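Local coordinates for protein cycloalternan-forming enzyme (Listeria monocytogenes serovar 1/2a, PDB 5F7U) that belongs to glycoside hydrolase family 31, joining a TIM barrel to several beta-rich domains, and holds glycans and magnesium ions in this model, at residues W118-S126 with L136-F145; N233-T244 with K318-M329. The protein carries 1 engineered substitution. All blocks are in the same frame, centred on the assembly; numbering follows the deposited sequence. Where two conformers were deposited one is given.

Interaction 1. Residues W118-S126 with L136-F145; sequences WEYVQDVTS and LNMTATAGDF
T139 grips D123 with its side chain and Q122 with its backbone at a bulge in a beta hairpin, where strand 118-126 runs antiparallel to 136-140. Its OG1, between its backbone N and carbonyl carbon (chi1 48°), accepts from D123 N at 3.1 Å. Its carbonyl takes Q122 N from 42° above the carbonyl plane. One threonine thus satisfies two successive amides just where the register slips by a residue. The T139 and T125 side chains cross obliquely, their CG2 methyls 3.5 Å apart.

T141 uses its hydroxyl likewise just past the strand end: its OG1 accepts from Y120 N at 3.0 Å and lies at the edge of the Y120 ring, near its plane, while T141 N bonds to Y120 O. At the other end T125 and S126 both face N137 in a classic beta bulge, where N137 O takes T125 N firmly and S126 N weakly. N137 turns ND2 to S126 OG, 3.0 Å away, while its OD1 reaches K148.

The apolar face is built on M138, modelled in two conformers. In one of them its chain runs across V121, SD 3.5 Å from V121 CG1 and CE nearing V124 CG2, a tentative contact. Y203 on strand 203-209 touches all three residues.

E119 sends an extended chain past A142 and G143 to F145, with its carboxylate turned 73° from the F145 ring and OE1 3.5 Å from F145 CD2. K88 NZ makes a salt bridge to OE2 and W227 NE1 hydrogen-bonds to OE1. One water donates to both E119 OE1 and A142 O and accepts from F145 N. A second donates to E119 OE2 and sits 3.3 Å above one face of the F145 ring, shifted toward the rim.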
loop_
_atom_site.group_PDB
_atom_site.type_symbol
_atom_site.label_atom_id
_atom_site.label_comp_id
_atom_site.label_asym_id
_atom_site.label_seq_id
_atom_site.Cartn_x
_atom_site.Cartn_y
_atom_site.Cartn_z
ATOM N N TRP A 118 -25.451 -26.943 -3.910
ATOM C CA TRP A 118 -24.066 -27.263 -3.561
ATOM C C TRP A 118 -23.768 -28.754 -3.607
ATOM O O TRP A 118 -24.576 -29.580 -3.164
ATOM C CB TRP A 118 -23.721 -26.672 -2.179
ATOM C CG TRP A 118 -23.609 -25.178 -2.232
ATOM C CD1 TRP A 118 -24.566 -24.261 -1.880
ATOM C CD2 TRP A 118 -22.493 -24.434 -2.707
ATOM N NE1 TRP A 118 -24.097 -22.979 -2.101
ATOM C CE2 TRP A 118 -22.837 -23.057 -2.627
ATOM C CE3 TRP A 118 -21.238 -24.796 -3.230
ATOM C CZ2 TRP A 118 -21.956 -22.039 -3.006
ATOM C CZ3 TRP A 118 -20.353 -23.776 -3.628
ATOM C CH2 TRP A 118 -20.723 -22.409 -3.504
ATOM N N GLU A 119 -22.597 -29.076 -4.157
ATOM C CA GLU A 119 -22.010 -30.416 -4.091
ATOM C C GLU A 119 -20.623 -30.226 -3.498
ATOM O O GLU A 119 -19.949 -29.225 -3.797
ATOM C CB GLU A 119 -21.892 -31.027 -5.479
ATOM C CG GLU A 119 -23.234 -31.240 -6.175
ATOM C CD GLU A 119 -23.114 -31.816 -7.574
ATOM O OE1 GLU A 119 -21.995 -31.905 -8.140
ATOM O OE2 GLU A 119 -24.172 -32.174 -8.123
ATOM N N TYR A 120 -20.209 -31.150 -2.637
ATOM C CA TYR A 120 -18.922 -31.023 -1.952
ATOM C C TYR A 120 -18.094 -32.263 -2.167
ATOM O O TYR A 120 -18.622 -33.308 -2.482
ATOM C CB TYR A 120 -19.104 -30.803 -0.446
ATOM C CG TYR A 120 -19.889 -29.566 -0.082
ATOM C CD1 TYR A 120 -19.233 -28.339 0.097
ATOM C CD2 TYR A 120 -21.287 -29.620 0.111
ATOM C CE1 TYR A 120 -19.938 -27.191 0.444
ATOM C CE2 TYR A 120 -22.003 -28.473 0.448
ATOM C CZ TYR A 120 -21.315 -27.272 0.616
ATOM O OH TYR A 120 -22.012 -26.131 0.956
ATOM N N VAL A 121 -16.782 -32.120 -2.015
ATOM C CA VAL A 121 -15.883 -33.272 -1.996
ATOM C C VAL A 121 -16.252 -34.111 -0.771
ATOM O O VAL A 121 -16.406 -33.569 0.333
ATOM C CB VAL A 121 -14.395 -32.832 -1.936
ATOM C CG1 VAL A 121 -13.487 -34.024 -1.699
ATOM C CG2 VAL A 121 -13.994 -32.123 -3.225
ATOM N N GLN A 122 -16.403 -35.419 -0.981
ATOM C CA GLN A 122 -16.590 -36.363 0.118
ATOM C C GLN A 122 -15.238 -36.968 0.512
ATOM O O GLN A 122 -14.584 -36.446 1.419
ATOM C CB GLN A 122 -17.647 -37.427 -0.227
ATOM C CG GLN A 122 -17.833 -38.544 0.815
ATOM C CD GLN A 122 -18.122 -38.032 2.215
ATOM O OE1 GLN A 122 -18.951 -37.133 2.403
ATOM N NE2 GLN A 122 -17.452 -38.617 3.222
ATOM N N ASP A 123 -14.819 -38.032 -0.184
ATOM C CA ASP A 123 -13.581 -38.754 0.116
ATOM C C ASP A 123 -12.559 -38.703 -1.010
ATOM O O ASP A 123 -12.919 -38.552 -2.177
ATOM C CB ASP A 123 -13.888 -40.241 0.382
ATOM C CG ASP A 123 -14.788 -40.455 1.586
ATOM O OD1 ASP A 123 -14.880 -39.582 2.457
ATOM O OD2 ASP A 123 -15.417 -41.528 1.665
ATOM N N VAL A 124 -11.288 -38.873 -0.647
ATOM C CA VAL A 124 -10.230 -39.216 -1.618
ATOM C C VAL A 124 -10.301 -40.725 -1.841
ATOM O O VAL A 124 -10.150 -41.495 -0.887
ATOM C CB VAL A 124 -8.825 -38.826 -1.101
ATOM C CG1 VAL A 124 -7.734 -39.236 -2.092
ATOM C CG2 VAL A 124 -8.760 -37.325 -0.820
ATOM N N THR A 125 -10.547 -41.146 -3.081
ATOM C CA THR A 125 -10.619 -42.565 -3.402
ATOM C C THR A 125 -9.297 -43.117 -3.923
ATOM O O THR A 125 -9.018 -44.304 -3.760
ATOM C CB THR A 125 -11.755 -42.889 -4.397
ATOM O OG1 THR A 125 -11.548 -42.170 -5.612
ATOM C CG2 THR A 125 -13.084 -42.490 -3.825
ATOM N N SER A 126 -8.494 -42.260 -4.547
ATOM C CA SER A 126 -7.153 -42.647 -4.978
ATOM C C SER A 126 -6.273 -41.430 -5.208
ATOM O O SER A 126 -6.760 -40.313 -5.451
ATOM C CB SER A 126 -7.187 -43.546 -6.227
ATOM O OG SER A 126 -7.563 -42.830 -7.395
ATOM N N LEU A 136 -5.730 -35.976 -6.792
ATOM C CA LEU A 136 -6.568 -36.668 -5.812
ATOM C C LEU A 136 -7.909 -36.936 -6.474
ATOM O O LEU A 136 -8.634 -36.003 -6.795
ATOM C CB LEU A 136 -6.742 -35.807 -4.550
ATOM C CG LEU A 136 -5.477 -35.264 -3.860
ATOM C CD1 LEU A 136 -5.853 -34.441 -2.627
ATOM C CD2 LEU A 136 -4.527 -36.377 -3.454
ATOM N N ASN A 137 -8.207 -38.209 -6.725
ATOM C CA ASN A 137 -9.503 -38.602 -7.272
ATOM C C ASN A 137 -10.496 -38.655 -6.135
ATOM O O ASN A 137 -10.229 -39.292 -5.107
ATOM C CB ASN A 137 -9.380 -39.942 -7.990
ATOM C CG ASN A 137 -8.574 -39.833 -9.268
ATOM O OD1 ASN A 137 -8.951 -39.107 -10.185
ATOM N ND2 ASN A 137 -7.479 -40.559 -9.339
ATOM N N MET A 138 -11.641 -38.000 -6.315
ATOM C CA MET A 138 -12.575 -37.801 -5.219
ATOM C C MET A 138 -13.989 -38.264 -5.517
ATOM O O MET A 138 -14.395 -38.343 -6.681
ATOM C CB MET A 138 -12.591 -36.324 -4.830
ATOM C CG MET A 138 -11.288 -35.868 -4.217
ATOM S SD MET A 138 -11.096 -34.085 -4.268
ATOM C CE MET A 138 -9.924 -33.903 -2.929
ATOM N N THR A 139 -14.724 -38.580 -4.453
ATOM C CA THR A 139 -16.184 -38.752 -4.545
ATOM C C THR A 139 -16.828 -37.429 -4.152
ATOM O O THR A 139 -16.169 -36.555 -3.580
ATOM C CB THR A 139 -16.727 -39.874 -3.660
ATOM O OG1 THR A 139 -16.187 -39.742 -2.341
ATOM C CG2 THR A 139 -16.354 -41.220 -4.250
ATOM N N ALA A 140 -18.101 -37.278 -4.491
ATOM C CA ALA A 140 -18.865 -36.076 -4.186
ATOM C C ALA A 140 -20.030 -36.419 -3.258
ATOM O O ALA A 140 -20.537 -37.546 -3.249
ATOM C CB ALA A 140 -19.369 -35.432 -5.471
ATOM N N THR A 141 -20.459 -35.438 -2.481
ATOM C CA THR A 141 -21.563 -35.632 -1.531
ATOM C C THR A 141 -22.935 -35.778 -2.203
ATOM O O THR A 141 -23.847 -36.349 -1.618
ATOM C CB THR A 141 -21.654 -34.471 -0.536
ATOM O OG1 THR A 141 -21.818 -33.246 -1.254
ATOM C CG2 THR A 141 -20.431 -34.390 0.339
ATOM N N ALA A 142 -23.070 -35.235 -3.412
ATOM C CA ALA A 142 -24.293 -35.287 -4.206
ATOM C C ALA A 142 -23.913 -35.198 -5.670
ATOM O O ALA A 142 -22.806 -34.760 -5.996
ATOM C CB ALA A 142 -25.238 -34.143 -3.830
ATOM N N GLY A 143 -24.826 -35.593 -6.554
ATOM C CA GLY A 143 -24.577 -35.490 -7.989
ATOM C C GLY A 143 -23.751 -36.639 -8.533
ATOM O O GLY A 143 -23.298 -37.502 -7.778
ATOM N N ASP A 144 -23.533 -36.633 -9.842
ATOM C CA ASP A 144 -22.832 -37.734 -10.519
ATOM C C ASP A 144 -21.444 -37.375 -11.074
ATOM O O ASP A 144 -20.931 -38.065 -11.959
ATOM C CB ASP A 144 -23.720 -38.343 -11.613
ATOM C CG ASP A 144 -24.159 -37.323 -12.662
ATOM O OD1 ASP A 144 -23.551 -36.220 -12.769
ATOM O OD2 ASP A 144 -25.145 -37.627 -13.380
ATOM N N PHE A 145 -20.824 -36.310 -10.561
ATOM C CA PHE A 145 -19.491 -35.933 -11.040
ATOM C C PHE A 145 -18.417 -36.847 -10.454
ATOM O O PHE A 145 -18.646 -37.479 -9.431
ATOM C CB PHE A 145 -19.145 -34.488 -10.644
ATOM C CG PHE A 145 -19.941 -33.418 -11.351
ATOM C CD1 PHE A 145 -20.756 -33.693 -12.457
ATOM C CD2 PHE A 145 -19.836 -32.093 -10.919
ATOM C CE1 PHE A 145 -21.477 -32.670 -13.089
ATOM C CE2 PHE A 145 -20.539 -31.074 -11.555
ATOM C CZ PHE A 145 -21.369 -31.361 -12.632
HETATM O O HOH W 1 -21.300 -34.618 -8.332
HETATM O O HOH W 2 -23.645 -33.265 -10.684
HETATM O O HOH W 3 -17.043 -41.785 -0.857
#

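Interaction 2. Residues N233-T244 with K318-M329; sequences NVINQYQNNFMT and KYSFVLDNDGDM
The Y319 ring receives F242 CB over one face in a CH-pi contact, 3.5 Å from CB to the ring centroid, and has T244 CB at its edge, in plane. The F242 and Y319 planes are 20° apart, but the rings are offset, with centroids 5.0 Å apart, and there is little true stacking. Over one face of F321 lies N240 N, while F321 CE2 comes to the edge of the F242 ring, 3.8 Å from F242 CE2. Y319 holds CG between its own N and carbonyl carbon (chi1 76°), which brings the ring back across F242.

The other face of this antiparallel pairing is largely polar. S320 OG donates to N241 OD1 at a short 2.5 Å, and N241 ND2 is shared by Q239 OE1 and S224 O. Further along, Q237 and D324 lie side by side with NE2 2.9 Å from OD1, and H306 holds OD2. Beside the D326 Asx turn, N325 ND2 donates across the pair to I235 O at 2.7 Å and within its own segment to D328 O, fixing the amide's rotation.

Consistent with a galactose mutarotase-like beta-sandwich, strand 235-243 lies between 214-229 and 318-327, and the latter pairs onward with 307-311. M299 and V301 of strand 297-301 pack on the aromatic side, whereas from strand 106-129 W118 touches Q237 and Q239, and Y120 touches Q239.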
loop_
_atom_site.group_PDB
_atom_site.type_symbol
_atom_site.label_atom_id
_atom_site.label_comp_id
_atom_site.label_asym_id
_atom_site.label_seq_id
_atom_site.Cartn_x
_atom_site.Cartn_y
_atom_site.Cartn_z
ATOM N N ASN A 233 -25.414 -28.259 -16.727
ATOM C CA ASN A 233 -25.162 -27.137 -17.634
ATOM C C ASN A 233 -24.200 -26.097 -17.061
ATOM O O ASN A 233 -23.428 -25.497 -17.801
ATOM C CB ASN A 233 -26.481 -26.430 -17.976
ATOM C CG ASN A 233 -27.441 -27.318 -18.746
ATOM O OD1 ASN A 233 -27.300 -27.498 -19.962
ATOM N ND2 ASN A 233 -28.448 -27.852 -18.052
ATOM N N VAL A 234 -24.284 -25.867 -15.753
ATOM C CA VAL A 234 -23.572 -24.755 -15.116
ATOM C C VAL A 234 -22.865 -25.128 -13.822
ATOM O O VAL A 234 -23.349 -25.992 -13.079
ATOM C CB VAL A 234 -24.495 -23.528 -14.824
ATOM C CG1 VAL A 234 -24.993 -22.901 -16.117
ATOM C CG2 VAL A 234 -25.675 -23.900 -13.921
ATOM N N ILE A 235 -21.710 -24.484 -13.591
ATOM C CA ILE A 235 -21.075 -24.358 -12.260
ATOM C C ILE A 235 -20.993 -22.849 -12.005
ATOM O O ILE A 235 -20.292 -22.133 -12.732
ATOM C CB ILE A 235 -19.688 -25.044 -12.175
ATOM C CG1 ILE A 235 -19.864 -26.575 -12.327
ATOM C CG2 ILE A 235 -18.984 -24.649 -10.872
ATOM C CD1 ILE A 235 -18.604 -27.344 -12.678
ATOM N N ASN A 236 -21.755 -22.359 -11.023
ATOM C CA ASN A 236 -21.911 -20.909 -10.816
ATOM C C ASN A 236 -21.070 -20.323 -9.701
ATOM O O ASN A 236 -20.868 -19.094 -9.648
ATOM C CB ASN A 236 -23.391 -20.530 -10.580
ATOM C CG ASN A 236 -24.213 -20.571 -11.861
ATOM O OD1 ASN A 236 -23.658 -20.549 -12.956
ATOM N ND2 ASN A 236 -25.533 -20.611 -11.731
ATOM N N GLN A 237 -20.617 -21.182 -8.790
ATOM C CA GLN A 237 -19.799 -20.720 -7.659
ATOM C C GLN A 237 -18.941 -21.845 -7.116
ATOM O O GLN A 237 -19.271 -23.018 -7.300
ATOM C CB GLN A 237 -20.677 -20.198 -6.512
ATOM C CG GLN A 237 -21.307 -18.820 -6.703
ATOM C CD GLN A 237 -21.894 -18.257 -5.419
ATOM O OE1 GLN A 237 -22.425 -19.007 -4.574
ATOM N NE2 GLN A 237 -21.815 -16.928 -5.266
ATOM N N TYR A 238 -17.843 -21.474 -6.445
ATOM C CA TYR A 238 -17.009 -22.407 -5.704
ATOM C C TYR A 238 -16.883 -21.926 -4.278
ATOM O O TYR A 238 -16.994 -20.734 -4.017
ATOM C CB TYR A 238 -15.586 -22.404 -6.260
ATOM C CG TYR A 238 -15.387 -23.151 -7.539
ATOM C CD1 TYR A 238 -15.340 -24.552 -7.540
ATOM C CD2 TYR A 238 -15.191 -22.467 -8.751
ATOM C CE1 TYR A 238 -15.120 -25.259 -8.717
ATOM C CE2 TYR A 238 -14.978 -23.175 -9.945
ATOM C CZ TYR A 238 -14.943 -24.562 -9.920
ATOM O OH TYR A 238 -14.717 -25.284 -11.081
ATOM N N GLN A 239 -16.614 -22.843 -3.357
ATOM C CA GLN A 239 -16.229 -22.418 -1.997
ATOM C C GLN A 239 -15.237 -23.383 -1.375
ATOM O O GLN A 239 -15.186 -24.565 -1.741
ATOM C CB GLN A 239 -17.464 -22.274 -1.083
ATOM C CG GLN A 239 -18.142 -23.597 -0.730
ATOM C CD GLN A 239 -19.280 -23.379 0.246
ATOM O OE1 GLN A 239 -19.061 -23.213 1.446
ATOM N NE2 GLN A 239 -20.500 -23.346 -0.263
ATOM N N ASN A 240 -14.445 -22.856 -0.442
ATOM C CA ASN A 240 -13.765 -23.694 0.537
ATOM C C ASN A 240 -13.838 -23.017 1.914
ATOM O O ASN A 240 -14.100 -21.805 2.016
ATOM C CB ASN A 240 -12.324 -24.021 0.124
ATOM C CG ASN A 240 -11.831 -25.346 0.727
ATOM O OD1 ASN A 240 -12.519 -25.963 1.553
ATOM N ND2 ASN A 240 -10.654 -25.788 0.317
ATOM N N ASN A 241 -13.661 -23.821 2.954
ATOM C CA ASN A 241 -13.862 -23.400 4.333
ATOM C C ASN A 241 -12.727 -23.908 5.169
ATOM O O ASN A 241 -12.312 -25.058 5.021
ATOM C CB ASN A 241 -15.185 -23.974 4.870
ATOM C CG ASN A 241 -16.390 -23.456 4.093
ATOM O OD1 ASN A 241 -16.986 -22.443 4.463
ATOM N ND2 ASN A 241 -16.727 -24.127 2.994
ATOM N N PHE A 242 -12.241 -23.044 6.059
ATOM C CA PHE A 242 -10.996 -23.259 6.796
ATOM C C PHE A 242 -11.187 -22.978 8.279
ATOM O O PHE A 242 -12.035 -22.162 8.648
ATOM C CB PHE A 242 -9.906 -22.347 6.207
ATOM C CG PHE A 242 -9.672 -22.572 4.727
ATOM C CD1 PHE A 242 -8.759 -23.550 4.295
ATOM C CD2 PHE A 242 -10.371 -21.835 3.762
ATOM C CE1 PHE A 242 -8.543 -23.776 2.935
ATOM C CE2 PHE A 242 -10.161 -22.065 2.394
ATOM C CZ PHE A 242 -9.243 -23.033 1.988
ATOM N N MET A 243 -10.415 -23.667 9.121
ATOM C CA MET A 243 -10.476 -23.474 10.572
ATOM C C MET A 243 -9.535 -22.342 10.946
ATOM O O MET A 243 -8.407 -22.299 10.457
ATOM C CB MET A 243 -10.033 -24.736 11.293
ATOM C CG MET A 243 -10.165 -24.636 12.806
ATOM S SD MET A 243 -10.268 -26.299 13.451
ATOM C CE MET A 243 -11.866 -26.688 12.765
ATOM N N THR A 244 -9.994 -21.443 11.820
ATOM C CA THR A 244 -9.162 -20.323 12.258
ATOM C C THR A 244 -9.258 -20.067 13.770
ATOM O O THR A 244 -10.369 -19.869 14.294
ATOM C CB THR A 244 -9.446 -19.032 11.451
ATOM O OG1 THR A 244 -8.756 -17.932 12.066
ATOM C CG2 THR A 244 -10.970 -18.730 11.376
ATOM N N LYS A 318 -14.254 -20.116 11.734
ATOM C CA LYS A 318 -14.261 -20.499 10.320
ATOM C C LYS A 318 -13.964 -19.306 9.427
ATOM O O LYS A 318 -14.554 -18.241 9.604
ATOM C CB LYS A 318 -15.637 -21.061 9.940
ATOM C CG LYS A 318 -15.738 -21.605 8.508
ATOM C CD LYS A 318 -17.155 -22.029 8.139
ATOM C CE LYS A 318 -17.606 -23.226 8.948
ATOM N NZ LYS A 318 -18.818 -23.862 8.349
ATOM N N TYR A 319 -13.059 -19.477 8.470
ATOM C CA TYR A 319 -13.031 -18.542 7.330
ATOM C C TYR A 319 -13.279 -19.246 6.010
ATOM O O TYR A 319 -12.962 -20.424 5.853
ATOM C CB TYR A 319 -11.787 -17.635 7.283
ATOM C CG TYR A 319 -10.509 -18.285 6.801
ATOM C CD1 TYR A 319 -10.190 -18.335 5.429
ATOM C CD2 TYR A 319 -9.607 -18.831 7.714
ATOM C CE1 TYR A 319 -8.990 -18.916 4.990
ATOM C CE2 TYR A 319 -8.397 -19.405 7.295
ATOM C CZ TYR A 319 -8.091 -19.437 5.930
ATOM O OH TYR A 319 -6.912 -20.027 5.526
ATOM N N SER A 320 -13.848 -18.508 5.055
ATOM C CA SER A 320 -14.313 -19.130 3.819
ATOM C C SER A 320 -14.077 -18.193 2.665
ATOM O O SER A 320 -14.051 -16.977 2.864
ATOM C CB SER A 320 -15.808 -19.430 3.895
ATOM O OG SER A 320 -16.142 -20.148 5.082
ATOM N N PHE A 321 -13.903 -18.755 1.472
ATOM C CA PHE A 321 -14.079 -17.945 0.277
ATOM C C PHE A 321 -15.200 -18.514 -0.559
ATOM O O PHE A 321 -15.410 -19.715 -0.595
ATOM C CB PHE A 321 -12.785 -17.724 -0.524
ATOM C CG PHE A 321 -12.171 -18.976 -1.104
ATOM C CD1 PHE A 321 -12.708 -19.583 -2.244
ATOM C CD2 PHE A 321 -11.013 -19.520 -0.533
ATOM C CE1 PHE A 321 -12.125 -20.725 -2.783
ATOM C CE2 PHE A 321 -10.408 -20.657 -1.075
ATOM C CZ PHE A 321 -10.981 -21.267 -2.194
ATOM N N VAL A 322 -15.934 -17.618 -1.204
ATOM C CA VAL A 322 -16.984 -18.022 -2.135
ATOM C C VAL A 322 -16.652 -17.279 -3.412
ATOM O O VAL A 322 -16.621 -16.041 -3.426
ATOM C CB VAL A 322 -18.399 -17.657 -1.632
ATOM C CG1 VAL A 322 -19.450 -18.128 -2.641
ATOM C CG2 VAL A 322 -18.667 -18.312 -0.291
ATOM N N LEU A 323 -16.353 -18.037 -4.455
ATOM C CA LEU A 323 -15.879 -17.472 -5.717
ATOM C C LEU A 323 -16.939 -17.660 -6.781
ATOM O O LEU A 323 -17.422 -18.782 -6.977
ATOM C CB LEU A 323 -14.578 -18.180 -6.157
ATOM C CG LEU A 323 -14.035 -17.812 -7.547
ATOM C CD1 LEU A 323 -13.574 -16.361 -7.664
ATOM C CD2 LEU A 323 -12.894 -18.737 -7.944
ATOM N N ASP A 324 -17.282 -16.575 -7.473
ATOM C CA ASP A 324 -18.257 -16.629 -8.568
ATOM C C ASP A 324 -17.655 -17.234 -9.835
ATOM O O ASP A 324 -16.435 -17.285 -10.010
ATOM C CB ASP A 324 -18.805 -15.220 -8.876
ATOM C CG ASP A 324 -19.609 -14.625 -7.708
ATOM O OD1 ASP A 324 -19.938 -15.332 -6.721
ATOM O OD2 ASP A 324 -19.935 -13.433 -7.792
ATOM N N ASN A 325 -18.530 -17.726 -10.700
ATOM C CA ASN A 325 -18.141 -18.230 -12.008
ATOM C C ASN A 325 -19.231 -17.848 -13.006
ATOM O O ASN A 325 -20.348 -17.554 -12.594
ATOM C CB ASN A 325 -18.000 -19.743 -11.950
ATOM C CG ASN A 325 -17.294 -20.310 -13.171
ATOM O OD1 ASN A 325 -16.260 -19.788 -13.597
ATOM N ND2 ASN A 325 -17.858 -21.369 -13.747
ATOM N N ASP A 326 -18.915 -17.841 -14.299
ATOM C CA ASP A 326 -19.894 -17.462 -15.316
ATOM C C ASP A 326 -20.774 -18.627 -15.763
ATOM O O ASP A 326 -21.548 -18.487 -16.698
ATOM C CB ASP A 326 -19.180 -16.838 -16.518
ATOM C CG ASP A 326 -18.210 -17.799 -17.198
ATOM O OD1 ASP A 326 -17.893 -18.883 -16.655
ATOM O OD2 ASP A 326 -17.738 -17.464 -18.295
ATOM N N GLY A 327 -20.640 -19.776 -15.104
ATOM C CA GLY A 327 -21.398 -20.972 -15.474
ATOM C C GLY A 327 -20.580 -22.014 -16.219
ATOM O O GLY A 327 -20.961 -23.182 -16.256
ATOM N N ASP A 328 -19.490 -21.587 -16.844
ATOM C CA ASP A 328 -18.628 -22.486 -17.623
ATOM C C ASP A 328 -18.073 -23.621 -16.735
ATOM O O ASP A 328 -17.308 -23.369 -15.793
ATOM C CB ASP A 328 -17.483 -21.679 -18.255
ATOM C CG ASP A 328 -16.612 -22.509 -19.197
ATOM O OD1 ASP A 328 -16.659 -23.757 -19.180
ATOM O OD2 ASP A 328 -15.862 -21.874 -19.966
ATOM N N MET A 329 -18.475 -24.855 -17.059
ATOM C CA MET A 329 -18.145 -26.027 -16.245
ATOM C C MET A 329 -16.692 -26.439 -16.390
ATOM O O MET A 329 -16.238 -27.305 -15.658
ATOM C CB MET A 329 -19.042 -27.211 -16.601
ATOM C CG MET A 329 -20.510 -26.935 -16.327
ATOM S SD MET A 329 -21.570 -28.314 -16.758
ATOM C CE MET A 329 -21.116 -29.421 -15.429
#

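In the fold
From the N terminus, the chain first closes interaction 1, a local hairpin whose strands, 106-129 and 134-140, are joined by a tight turn at 130-133. Interaction 2 comes later and spans 73 residues, so the two follow in series, neither nesting nor crossing. Strand 214-229 bridges them: it pairs with 106-129 on one hand and with 235-243 on the other. Their centres lie about 15 Å apart, and side chains meet directly, F145 CZ touching M329 CE. Through strand 214-229 and the side chains that meet between the two contacts, the hairpin built on 106-129 is joined to the galactose mutarotase-like strands that precede the TIM barrel.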